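Local coordinates for putative fimbrial associated sortase-like protein (Corynebacterium diphtheriae, PDB 6BWE) that is the sortase-domain portion of a probable class C sortase, a transpeptidase that joins pilin subunits covalently into pili on the bacterial surface, at residues 60-64 and 106-110; 42-46 and 172-177; 79-85 and 146-152. The protein carries 2 engineered substitutions. One frame throughout, in Å; residues are numbered along the deposited sequence.

Contact 1: residues 60-64 and 106-110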
ATOM      1  N   PRO A  60     -11.430  -2.189  -1.681  1.00 23.74           N
ATOM      2  CA  PRO A  60     -10.647  -0.977  -1.366  1.00 23.22           C
ATOM      3  C   PRO A  60     -10.712   0.085  -2.441  1.00 22.33           C
ATOM      4  O   PRO A  60     -10.728   1.269  -2.089  1.00 21.08           O
ATOM      5  CB  PRO A  60      -9.216  -1.511  -1.224  1.00 22.93           C
ATOM      6  CG  PRO A  60      -9.431  -2.916  -0.712  1.00 23.61           C
ATOM      7  CD  PRO A  60     -10.615  -3.406  -1.495  1.00 24.01           C
ATOM      8  N   TYR A  61     -10.710  -0.316  -3.718  1.00 22.19           N
ATOM      9  CA  TYR A  61     -10.767   0.681  -4.787  1.00 22.61           C
ATOM     10  C   TYR A  61     -12.138   1.388  -4.797  1.00 22.62           C
ATOM     11  O   TYR A  61     -12.221   2.608  -4.936  1.00 21.71           O
ATOM     12  CB  TYR A  61     -10.398   0.125  -6.164  1.00 22.95           C
ATOM     13  CG  TYR A  61      -9.981   1.217  -7.109  1.00 23.55           C
ATOM     14  CD1 TYR A  61     -10.927   1.878  -7.912  1.00 23.65           C
ATOM     15  CD2 TYR A  61      -8.656   1.636  -7.190  1.00 23.73           C
ATOM     16  CE1 TYR A  61     -10.563   2.885  -8.768  1.00 24.04           C
ATOM     17  CE2 TYR A  61      -8.287   2.648  -8.064  1.00 24.76           C
ATOM     18  CZ  TYR A  61      -9.252   3.272  -8.842  1.00 24.80           C
ATOM     19  OH  TYR A  61      -8.895   4.265  -9.733  1.00 25.27           O
ATOM     20  N   LEU A  62     -13.187   0.620  -4.551  1.00 23.69           N
ATOM     21  CA  LEU A  62     -14.546   1.178  -4.441  1.00 24.58           C
ATOM     22  C   LEU A  62     -14.651   2.167  -3.290  1.00 24.11           C
ATOM     23  O   LEU A  62     -15.296   3.218  -3.425  1.00 23.61           O
ATOM     24  CB  LEU A  62     -15.595   0.071  -4.249  1.00 25.84           C
ATOM     25  CG  LEU A  62     -15.809  -0.740  -5.512  1.00 27.24           C
ATOM     26  CD1 LEU A  62     -16.675  -1.960  -5.190  1.00 28.33           C
ATOM     27  CD2 LEU A  62     -16.387   0.139  -6.645  1.00 28.09           C
ATOM     28  N   ASP A  63     -14.029   1.836  -2.160  1.00 23.22           N
ATOM     29  CA  ASP A  63     -14.008   2.758  -1.038  1.00 23.27           C
ATOM     30  C   ASP A  63     -13.226   4.034  -1.327  1.00 21.36           C
ATOM     31  O   ASP A  63     -13.689   5.134  -1.007  1.00 20.59           O
ATOM     32  CB  ASP A  63     -13.456   2.093   0.215  1.00 24.73           C
ATOM     33  CG  ASP A  63     -13.706   2.915   1.441  1.00 26.09           C
ATOM     34  OD1 ASP A  63     -14.872   2.932   1.937  1.00 27.90           O
ATOM     35  OD2 ASP A  63     -12.754   3.572   1.911  1.00 25.93           O
ATOM     36  N   TYR A  64     -12.071   3.875  -1.963  1.00 20.21           N
ATOM     37  CA  TYR A  64     -11.295   5.006  -2.482  1.00 19.62           C
ATOM     38  C   TYR A  64     -12.141   5.994  -3.293  1.00 19.94           C
ATOM     39  O   TYR A  64     -12.102   7.193  -3.066  1.00 19.03           O
ATOM     40  CB  TYR A  64     -10.165   4.469  -3.326  1.00 19.42           C
ATOM     41  CG  TYR A  64      -9.370   5.436  -4.104  1.00 18.69           C
ATOM     42  CD1 TYR A  64      -8.517   6.357  -3.470  1.00 18.90           C
ATOM     43  CD2 TYR A  64      -9.339   5.356  -5.494  1.00 19.13           C
ATOM     44  CE1 TYR A  64      -7.708   7.192  -4.236  1.00 18.99           C
ATOM     45  CE2 TYR A  64      -8.554   6.162  -6.256  1.00 18.66           C
ATOM     46  CZ  TYR A  64      -7.770   7.113  -5.644  1.00 18.60           C
ATOM     47  OH  TYR A  64      -6.960   7.900  -6.443  1.00 19.28           O
ATOM     48  N   GLY A 106      -4.058  13.360 -11.943  1.00 19.96           N
ATOM     49  CA  GLY A 106      -4.497  12.127 -11.358  1.00 21.17           C
ATOM     50  C   GLY A 106      -3.862  11.854 -10.004  1.00 21.25           C
ATOM     51  O   GLY A 106      -2.644  12.025  -9.814  1.00 23.86           O
ATOM     52  N   HIS A 107      -4.660  11.385  -9.061  1.00 20.76           N
ATOM     53  CA  HIS A 107      -4.128  10.948  -7.780  1.00 19.88           C
ATOM     54  C   HIS A 107      -3.722   9.481  -7.913  1.00 20.29           C
ATOM     55  O   HIS A 107      -4.508   8.675  -8.414  1.00 19.62           O
ATOM     56  CB  HIS A 107      -5.142  11.146  -6.654  1.00 19.86           C
ATOM     57  CG  HIS A 107      -4.727  10.490  -5.384  1.00 19.09           C
ATOM     58  ND1 HIS A 107      -5.162   9.233  -5.021  1.00 19.34           N
ATOM     59  CD2 HIS A 107      -3.849  10.886  -4.429  1.00 18.89           C
ATOM     60  CE1 HIS A 107      -4.581   8.893  -3.876  1.00 19.67           C
ATOM     61  NE2 HIS A 107      -3.758   9.869  -3.517  1.00 18.90           N
ATOM     62  N   LEU A 108      -2.500   9.145  -7.484  1.00 19.60           N
ATOM     63  CA  LEU A 108      -2.013   7.782  -7.588  0.60 20.32           C
ATOM     64  C   LEU A 108      -2.566   6.900  -6.471  1.00 19.85           C
ATOM     65  O   LEU A 108      -2.184   7.032  -5.304  1.00 19.70           O
ATOM     66  CB  LEU A 108      -0.486   7.774  -7.613  0.60 21.23           C
ATOM     67  CG  LEU A 108       0.264   6.537  -8.069  0.60 21.92           C
ATOM     68  CD1 LEU A 108      -0.273   5.924  -9.359  0.60 23.05           C
ATOM     69  CD2 LEU A 108       1.729   6.896  -8.229  0.60 22.57           C
ATOM     70  N   TYR A 109      -3.489   6.022  -6.840  1.00 19.41           N
ATOM     71  CA  TYR A 109      -4.041   5.042  -5.954  1.00 19.52           C
ATOM     72  C   TYR A 109      -2.900   4.255  -5.267  1.00 19.39           C
ATOM     73  O   TYR A 109      -1.932   3.835  -5.927  1.00 19.42           O
ATOM     74  CB  TYR A 109      -4.964   4.075  -6.737  1.00 19.89           C
ATOM     75  CG  TYR A 109      -5.487   3.000  -5.801  1.00 19.67           C
ATOM     76  CD1 TYR A 109      -6.410   3.308  -4.806  1.00 19.69           C
ATOM     77  CD2 TYR A 109      -4.986   1.702  -5.873  1.00 20.61           C
ATOM     78  CE1 TYR A 109      -6.851   2.319  -3.912  1.00 21.06           C
ATOM     79  CE2 TYR A 109      -5.403   0.729  -5.002  1.00 20.83           C
ATOM     80  CZ  TYR A 109      -6.310   1.035  -4.015  1.00 20.56           C
ATOM     81  OH  TYR A 109      -6.669   0.011  -3.173  1.00 22.01           O
ATOM     82  N   GLY A 110      -3.009   4.089  -3.963  1.00 19.42           N
ATOM     83  CA  GLY A 110      -1.945   3.478  -3.167  1.00 19.52           C
ATOM     84  C   GLY A 110      -1.111   4.473  -2.392  1.00 19.38           C
ATOM     85  O   GLY A 110      -0.188   4.067  -1.660  1.00 20.10           O
TER
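The helical turn P60-Y64 lies against the chain from H107 to Y109, where strand 105-107 gives way to a loop. The backbones stay well apart, with Y64 CA and Y109 CA 8.0 Å from each other at the nearest, and aromatic rings fill the interval. Y109 has the largest buried share, and its ring meets both Y61 and Y64. Over one face of Y109 stands the edge of Y61, whose CD2 sits 3.6 Å above the centre of the ring in a T-shaped pair with planes at 60°. The edge of Y109 in turn points into the face of Y64: Y109 CD1 lies 3.6 Å above that ring's centre, and the planes meet at 66°. Y64 leaves the helix with CG anti to the backbone N (chi1 172°), which extends its ring past Y109 as far as H107. There Y64 OH and H107 ND1 are hydrogen-bonded at 2.7 Å, and each atom approaches the other ring at its edge, close to its plane. The two rings themselves meet only at their rims. At the far end of the cluster P60 CB packs 3.5 Å from Y109 OH, whose polar partner is the carbonyl O of S40 in the second subunit. This buried aromatic cluster fastens helix 59-66 to the sortase sheet. Y64 OH also bonds to G95 N just beyond strand 88-94, H107 NE2 to A112 O in the following loop, and Y37 of helix 24-39 packs on Y109.

Contact 2: residues 42-46 and 172-177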
ATOM      1  N   VAL A  42      -0.731   1.784   3.517  1.00 26.05           N
ATOM      2  CA  VAL A  42       0.496   1.475   4.245  0.60 27.44           C
ATOM      3  C   VAL A  42       1.727   1.377   3.359  1.00 27.91           C
ATOM      4  O   VAL A  42       2.847   1.492   3.860  1.00 31.53           O
ATOM      5  CB  VAL A  42       0.309   0.270   5.179  0.60 27.90           C
ATOM      6  CG1 VAL A  42      -0.648   0.655   6.320  0.60 28.31           C
ATOM      7  CG2 VAL A  42      -0.226  -0.918   4.412  0.60 27.48           C
ATOM      8  N   GLY A  43       1.600   1.214   2.068  1.00 27.83           N
ATOM      9  CA  GLY A  43       2.821   1.381   1.284  1.00 28.41           C
ATOM     10  C   GLY A  43       2.947   2.714   0.549  1.00 26.86           C
ATOM     11  O   GLY A  43       2.519   3.802   0.996  1.00 22.65           O
ATOM     12  N   PHE A  44       3.606   2.596  -0.580  1.00 26.78           N
ATOM     13  CA  PHE A  44       3.555   3.613  -1.597  1.00 26.88           C
ATOM     14  C   PHE A  44       3.430   2.888  -2.918  1.00 27.70           C
ATOM     15  O   PHE A  44       3.731   1.700  -2.997  1.00 27.56           O
ATOM     16  CB  PHE A  44       4.789   4.491  -1.536  1.00 27.96           C
ATOM     17  CG  PHE A  44       6.095   3.753  -1.677  1.00 28.60           C
ATOM     18  CD1 PHE A  44       6.698   3.616  -2.909  1.00 29.39           C
ATOM     19  CD2 PHE A  44       6.728   3.232  -0.570  1.00 30.22           C
ATOM     20  CE1 PHE A  44       7.911   2.959  -3.030  1.00 31.11           C
ATOM     21  CE2 PHE A  44       7.965   2.578  -0.682  1.00 32.39           C
ATOM     22  CZ  PHE A  44       8.548   2.435  -1.921  1.00 31.52           C
ATOM     23  N   PRO A  45       2.994   3.592  -3.959  1.00 29.76           N
ATOM     24  CA  PRO A  45       2.882   2.972  -5.272  1.00 32.73           C
ATOM     25  C   PRO A  45       4.223   2.673  -5.940  1.00 35.74           C
ATOM     26  O   PRO A  45       5.009   3.573  -6.134  1.00 36.14           O
ATOM     27  CB  PRO A  45       2.070   3.995  -6.094  1.00 31.45           C
ATOM     28  CG  PRO A  45       1.681   5.069  -5.147  1.00 31.57           C
ATOM     29  CD  PRO A  45       2.599   5.006  -3.977  1.00 29.53           C
ATOM     30  N   ILE A  46       4.457   1.405  -6.277  1.00 43.20           N
ATOM     31  CA  ILE A  46       5.702   0.957  -6.975  1.00 47.29           C
ATOM     32  C   ILE A  46       5.415   0.420  -8.386  1.00 48.75           C
ATOM     33  O   ILE A  46       5.229   1.197  -9.334  1.00 54.36           O
ATOM     34  CB  ILE A  46       6.468  -0.111  -6.148  1.00 51.11           C
ATOM     35  CG1 ILE A  46       5.585  -1.344  -5.890  1.00 51.28           C
ATOM     36  CG2 ILE A  46       7.007   0.499  -4.857  1.00 52.18           C
ATOM     37  CD1 ILE A  46       6.021  -2.204  -4.741  1.00 52.07           C
ATOM     38  N   THR A 172      11.143   4.225  -7.663  1.00 43.23           N
ATOM     39  CA  THR A 172      10.036   4.855  -6.907  1.00 42.47           C
ATOM     40  C   THR A 172      10.294   5.093  -5.405  1.00 41.28           C
ATOM     41  O   THR A 172       9.394   5.594  -4.712  1.00 41.21           O
ATOM     42  CB  THR A 172       8.733   4.000  -7.027  1.00 43.39           C
ATOM     43  OG1 THR A 172       9.043   2.622  -6.734  1.00 41.42           O
ATOM     44  CG2 THR A 172       8.114   4.133  -8.446  1.00 43.08           C
ATOM     45  N   LYS A 173      11.489   4.750  -4.913  1.00 39.36           N
ATOM     46  CA  LYS A 173      11.851   4.908  -3.502  1.00 39.24           C
ATOM     47  C   LYS A 173      11.488   6.268  -2.897  1.00 35.71           C
ATOM     48  O   LYS A 173      11.134   6.333  -1.745  1.00 33.58           O
ATOM     49  CB  LYS A 173      13.383   4.816  -3.286  1.00 44.25           C
ATOM     50  CG  LYS A 173      14.110   3.542  -3.691  1.00 48.44           C
ATOM     51  CD  LYS A 173      15.614   3.716  -3.469  1.00 51.65           C
ATOM     52  CE  LYS A 173      16.306   4.499  -4.593  1.00 54.07           C
ATOM     53  NZ  LYS A 173      16.850   3.599  -5.662  1.00 56.18           N
ATOM     54  N   LEU A 174      11.664   7.351  -3.655  1.00 33.14           N
ATOM     55  CA  LEU A 174      11.401   8.707  -3.145  1.00 32.25           C
ATOM     56  C   LEU A 174       9.925   9.007  -2.802  1.00 30.58           C
ATOM     57  O   LEU A 174       9.633  10.052  -2.184  1.00 30.45           O
ATOM     58  CB  LEU A 174      11.911   9.739  -4.123  1.00 32.63           C
ATOM     59  CG  LEU A 174      13.450   9.743  -4.243  1.00 33.82           C
ATOM     60  CD1 LEU A 174      13.822  10.425  -5.539  1.00 34.43           C
ATOM     61  CD2 LEU A 174      14.080  10.456  -3.062  1.00 34.63           C
ATOM     62  N   LEU A 175       9.030   8.107  -3.193  1.00 29.30           N
ATOM     63  CA  LEU A 175       7.590   8.237  -2.921  1.00 28.56           C
ATOM     64  C   LEU A 175       7.181   7.648  -1.586  1.00 28.99           C
ATOM     65  O   LEU A 175       6.002   7.691  -1.221  1.00 28.19           O
ATOM     66  CB  LEU A 175       6.781   7.560  -4.032  1.00 29.37           C
ATOM     67  CG  LEU A 175       7.062   8.030  -5.459  1.00 28.57           C
ATOM     68  CD1 LEU A 175       6.119   7.308  -6.407  1.00 27.98           C
ATOM     69  CD2 LEU A 175       6.907   9.525  -5.584  1.00 28.37           C
ATOM     70  N   ALA A 176       8.136   7.090  -0.843  1.00 29.86           N
ATOM     71  CA  ALA A 176       7.805   6.469   0.420  1.00 29.82           C
ATOM     72  C   ALA A 176       7.245   7.491   1.438  1.00 29.82           C
ATOM     73  O   ALA A 176       7.717   8.650   1.503  1.00 30.61           O
ATOM     74  CB  ALA A 176       9.044   5.785   0.981  1.00 31.53           C
ATOM     75  N   PRO A 177       6.231   7.082   2.228  1.00 30.56           N
ATOM     76  CA  PRO A 177       5.805   7.900   3.349  1.00 31.52           C
ATOM     77  C   PRO A 177       6.886   7.875   4.453  1.00 34.85           C
ATOM     78  O   PRO A 177       7.726   6.952   4.519  1.00 34.38           O
ATOM     79  CB  PRO A 177       4.521   7.210   3.809  1.00 31.10           C
ATOM     80  CG  PRO A 177       4.731   5.792   3.471  1.00 31.99           C
ATOM     81  CD  PRO A 177       5.543   5.772   2.217  1.00 31.00           C
TER
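F44 is the main residue of this contact, its ring laid against the turn T172-P177, where a short 3-10 segment spans 173-175. With chi1 at 57°, CG falls between the backbone N and the carbonyl carbon, and the ring reaches the turn. A176 covers part of one face: its N sits 4.0 Å above the ring plane, offset toward the rim, and its CB is 3.8 Å from F44 CE2. Round the rest of the ring, F44 CE1 comes to 3.5 Å from T172 O, a carbonyl already bonded to L175 N inside the turn, and F44 CB meets L175 O at 3.4 Å.

T172 is the second main contributor. Its OG1 approaches the edge of the F44 ring in the ring plane, 3.9 Å from CE1, and the same oxygen packs 3.5 Å from I46 CG2. T172 OG1 thus touches both F44 and I46, whose side chains also meet each other; the I46 side chain crosses the threonine at about a right angle. P177, the third, brings CD to 4.0 Å from F44 CD2 and also against G43 O. L175 adds CB beside F44 CD1 at 4.1 Å and sends CD1 toward the carbonyl O of P45. The contact is held by van der Waals packing of two loops. F44 also packs on I46 of the second subunit, and I46 on its P177. Residue 46 is the last ordered one before the unmodelled 47-53, probably part of the lid region, which is engineered in this protein, and the packing lies directly before it. L175 continues inward to strands 183-187 and 198-206, while L174 packs on strands 155-167 and 198-206.

Contact 3: residues 79-85 and 146-152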
ATOM      1  N   ALA A  79      -9.814  17.507  -5.366  1.00 19.89           N
ATOM      2  CA  ALA A  79      -9.070  18.633  -4.838  1.00 20.51           C
ATOM      3  C   ALA A  79      -8.543  19.446  -5.998  1.00 21.38           C
ATOM      4  O   ALA A  79      -8.595  19.023  -7.143  1.00 20.45           O
ATOM      5  CB  ALA A  79      -7.905  18.164  -3.958  1.00 20.02           C
ATOM      6  N   SER A  80      -8.084  20.660  -5.725  1.00 22.80           N
ATOM      7  CA  SER A  80      -7.383  21.405  -6.752  1.00 24.46           C
ATOM      8  C   SER A  80      -6.036  21.843  -6.193  1.00 24.17           C
ATOM      9  O   SER A  80      -5.831  21.865  -4.977  1.00 25.70           O
ATOM     10  CB  SER A  80      -8.192  22.614  -7.251  1.00 25.78           C
ATOM     11  OG  SER A  80      -8.471  23.484  -6.182  1.00 28.97           O
ATOM     12  N   ILE A  81      -5.130  22.147  -7.103  1.00 24.11           N
ATOM     13  CA  ILE A  81      -3.788  22.521  -6.758  1.00 23.60           C
ATOM     14  C   ILE A  81      -3.468  23.834  -7.431  1.00 24.46           C
ATOM     15  O   ILE A  81      -3.872  24.055  -8.552  1.00 25.09           O
ATOM     16  CB  ILE A  81      -2.790  21.398  -7.104  1.00 24.41           C
ATOM     17  CG1 ILE A  81      -1.402  21.702  -6.561  1.00 24.73           C
ATOM     18  CG2 ILE A  81      -2.680  21.165  -8.594  1.00 25.26           C
ATOM     19  CD1 ILE A  81      -0.529  20.462  -6.414  1.00 24.88           C
ATOM     20  N   SER A  82      -2.771  24.699  -6.700  1.00 24.42           N
ATOM     21  CA  SER A  82      -2.210  25.941  -7.227  0.60 24.60           C
ATOM     22  C   SER A  82      -0.703  25.964  -7.004  1.00 24.90           C
ATOM     23  O   SER A  82      -0.249  25.708  -5.901  1.00 24.45           O
ATOM     24  CB  SER A  82      -2.829  27.136  -6.514  0.60 25.69           C
ATOM     25  OG  SER A  82      -2.264  28.331  -6.990  0.60 26.67           O
ATOM     26  N   ILE A  83       0.051  26.279  -8.064  1.00 25.11           N
ATOM     27  CA  ILE A  83       1.499  26.375  -8.058  1.00 25.13           C
ATOM     28  C   ILE A  83       1.818  27.731  -8.720  1.00 25.70           C
ATOM     29  O   ILE A  83       2.094  27.794  -9.910  1.00 26.60           O
ATOM     30  CB  ILE A  83       2.205  25.213  -8.777  1.00 24.51           C
ATOM     31  CG1 ILE A  83       1.669  23.844  -8.286  1.00 24.36           C
ATOM     32  CG2 ILE A  83       3.683  25.272  -8.477  1.00 25.22           C
ATOM     33  CD1 ILE A  83       2.095  22.682  -9.151  1.00 24.45           C
ATOM     34  N   PRO A  84       1.717  28.823  -7.954  1.00 27.09           N
ATOM     35  CA  PRO A  84       1.788  30.144  -8.591  1.00 28.35           C
ATOM     36  C   PRO A  84       3.081  30.449  -9.316  1.00 29.29           C
ATOM     37  O   PRO A  84       3.044  31.184 -10.339  1.00 29.00           O
ATOM     38  CB  PRO A  84       1.605  31.140  -7.432  1.00 28.59           C
ATOM     39  CG  PRO A  84       1.578  30.339  -6.204  1.00 28.04           C
ATOM     40  CD  PRO A  84       1.284  28.913  -6.560  1.00 27.30           C
ATOM     41  N   THR A  85       4.203  29.883  -8.884  1.00 28.64           N
ATOM     42  CA  THR A  85       5.448  30.192  -9.594  1.00 28.84           C
ATOM     43  C   THR A  85       5.487  29.722 -11.045  1.00 28.74           C
ATOM     44  O   THR A  85       6.325  30.192 -11.824  1.00 28.32           O
ATOM     45  CB  THR A  85       6.701  29.687  -8.857  1.00 29.64           C
ATOM     46  OG1 THR A  85       6.626  28.268  -8.628  1.00 27.82           O
ATOM     47  CG2 THR A  85       6.858  30.436  -7.554  1.00 30.22           C
ATOM     48  N   ASP A 146       9.495  26.856  -3.403  1.00 29.66           N
ATOM     49  CA  ASP A 146       8.252  27.362  -4.009  1.00 29.38           C
ATOM     50  C   ASP A 146       7.041  26.804  -3.246  1.00 27.85           C
ATOM     51  O   ASP A 146       7.098  25.687  -2.754  1.00 26.90           O
ATOM     52  CB  ASP A 146       8.150  26.981  -5.481  1.00 29.41           C
ATOM     53  CG  ASP A 146       9.063  27.832  -6.398  1.00 32.38           C
ATOM     54  OD1 ASP A 146       9.794  28.764  -5.922  1.00 30.96           O
ATOM     55  OD2 ASP A 146       8.992  27.569  -7.627  1.00 31.92           O
ATOM     56  N   PRO A 147       5.958  27.580  -3.134  1.00 26.54           N
ATOM     57  CA  PRO A 147       4.769  27.056  -2.471  1.00 26.41           C
ATOM     58  C   PRO A 147       3.816  26.299  -3.411  1.00 25.48           C
ATOM     59  O   PRO A 147       3.717  26.605  -4.613  1.00 24.72           O
ATOM     60  CB  PRO A 147       4.091  28.317  -1.967  1.00 26.93           C
ATOM     61  CG  PRO A 147       4.391  29.314  -3.024  1.00 26.92           C
ATOM     62  CD  PRO A 147       5.799  29.012  -3.440  1.00 27.78           C
ATOM     63  N   ILE A 148       3.132  25.329  -2.834  1.00 24.14           N
ATOM     64  CA  ILE A 148       2.081  24.548  -3.497  1.00 24.32           C
ATOM     65  C   ILE A 148       0.874  24.583  -2.578  1.00 23.82           C
ATOM     66  O   ILE A 148       1.026  24.321  -1.379  1.00 24.76           O
ATOM     67  CB  ILE A 148       2.530  23.091  -3.678  1.00 24.78           C
ATOM     68  CG1 ILE A 148       3.728  23.019  -4.648  1.00 25.64           C
ATOM     69  CG2 ILE A 148       1.388  22.212  -4.164  1.00 23.89           C
ATOM     70  CD1 ILE A 148       4.506  21.720  -4.518  1.00 25.82           C
ATOM     71  N   TYR A 149      -0.303  24.929  -3.108  1.00 22.95           N
ATOM     72  CA  TYR A 149      -1.529  25.007  -2.302  1.00 22.62           C
ATOM     73  C   TYR A 149      -2.539  23.954  -2.762  1.00 22.69           C
ATOM     74  O   TYR A 149      -2.880  23.917  -3.947  1.00 22.28           O
ATOM     75  CB  TYR A 149      -2.173  26.381  -2.425  1.00 23.49           C
ATOM     76  CG  TYR A 149      -1.240  27.519  -2.034  1.00 24.51           C
ATOM     77  CD1 TYR A 149      -1.236  28.032  -0.749  1.00 25.40           C
ATOM     78  CD2 TYR A 149      -0.333  28.034  -2.943  1.00 25.02           C
ATOM     79  CE1 TYR A 149      -0.393  29.095  -0.385  1.00 26.37           C
ATOM     80  CE2 TYR A 149       0.527  29.071  -2.596  1.00 25.73           C
ATOM     81  CZ  TYR A 149       0.501  29.597  -1.320  1.00 26.76           C
ATOM     82  OH  TYR A 149       1.383  30.613  -0.988  1.00 26.65           O
ATOM     83  N   ILE A 150      -3.054  23.146  -1.836  1.00 21.98           N
ATOM     84  CA  ILE A 150      -4.056  22.154  -2.165  1.00 22.56           C
ATOM     85  C   ILE A 150      -5.341  22.612  -1.507  1.00 22.69           C
ATOM     86  O   ILE A 150      -5.356  22.873  -0.311  1.00 22.75           O
ATOM     87  CB  ILE A 150      -3.672  20.742  -1.677  1.00 24.41           C
ATOM     88  CG1 ILE A 150      -2.484  20.244  -2.500  1.00 25.29           C
ATOM     89  CG2 ILE A 150      -4.863  19.798  -1.869  1.00 23.84           C
ATOM     90  CD1 ILE A 150      -1.899  18.965  -2.014  1.00 26.99           C
ATOM     91  N   THR A 151      -6.401  22.720  -2.294  1.00 22.40           N
ATOM     92  CA  THR A 151      -7.705  23.026  -1.750  1.00 22.92           C
ATOM     93  C   THR A 151      -8.561  21.777  -1.815  1.00 22.25           C
ATOM     94  O   THR A 151      -8.701  21.180  -2.867  1.00 21.03           O
ATOM     95  CB  THR A 151      -8.354  24.196  -2.476  1.00 24.15           C
ATOM     96  OG1 THR A 151      -7.471  25.339  -2.405  1.00 25.27           O
ATOM     97  CG2 THR A 151      -9.659  24.578  -1.836  1.00 25.23           C
ATOM     98  N   VAL A 152      -9.133  21.403  -0.673  1.00 21.49           N
ATOM     99  CA  VAL A 152      -9.907  20.164  -0.581  1.00 21.54           C
ATOM    100  C   VAL A 152     -11.010  20.380   0.447  1.00 21.50           C
ATOM    101  O   VAL A 152     -10.752  20.864   1.562  1.00 22.40           O
ATOM    102  CB  VAL A 152      -8.983  18.942  -0.286  1.00 21.79           C
ATOM    103  CG1 VAL A 152      -8.123  19.154   0.960  1.00 22.09           C
ATOM    104  CG2 VAL A 152      -9.765  17.660  -0.200  1.00 21.52           C
TER
HETATM  105  O   HOH W   1       4.682  28.125  -6.590  1.00 27.06           O
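I81 and I148 press together at the apolar centre, I81 CD1 only 3.4 Å from I148 CG2, a tight carbon contact. I81 holds its CG1 anti to the backbone N (chi1 -172°), reaching along the sheet toward I148; both side chains pack on L186 of strand 183-187. Farther along, A79 CB touches I150 CG2 at 4.0 Å and also lies against V152. The strands are antiparallel, their axes 4.7 Å apart at 160°, with S80-T151 and S82-Y149 as hydrogen-bonded pairs and I81-I150 as the non-hydrogen-bonded pair between them. In the curled eight-stranded sheet, the sortase beta-barrel, this pairing joins the first strand, 77-83, to strand 147-152 and so closes the sheet. On the face opposite I81, the Y149 ring offers its edge to P84, with CE2 4.0 Å from P84 CG, and its OH bonds to D212 and N214 of the C-terminal tail. Past the end of the pairing, a water accepts from T85 N at 2.9 Å and donates to P147 O at 2.7 Å, bridging the diverging chains. Outermost, T85 OG1 donates to D146 OD2 at 2.7 Å, meeting it from above the carboxylate plane; D146 OD2 also accepts from K143 N.

Overall arrangement
From the N terminus the chain leaves helix 24-39 through residues 42-46, then passes 60-64 on helix 59-66; residues 79-85 follow on the first strand. Contact 1 closes first, when 106-110 returns to helix 59-66. Contact 3 closes next at 146-152; the two loops cross. Both nest inside the long loop that contact 2 closes at 172-177. Contact 1 ties helix 59-66 to the end of strand 105-107, contact 2 ties two loops, and they touch, L108 CG lying 3.6 Å from P45 CG, beside the second subunit. Contact 3 lies on the opposite side of the chain's centre, about 21 and 22 Å from the centres of contacts 1 and 2.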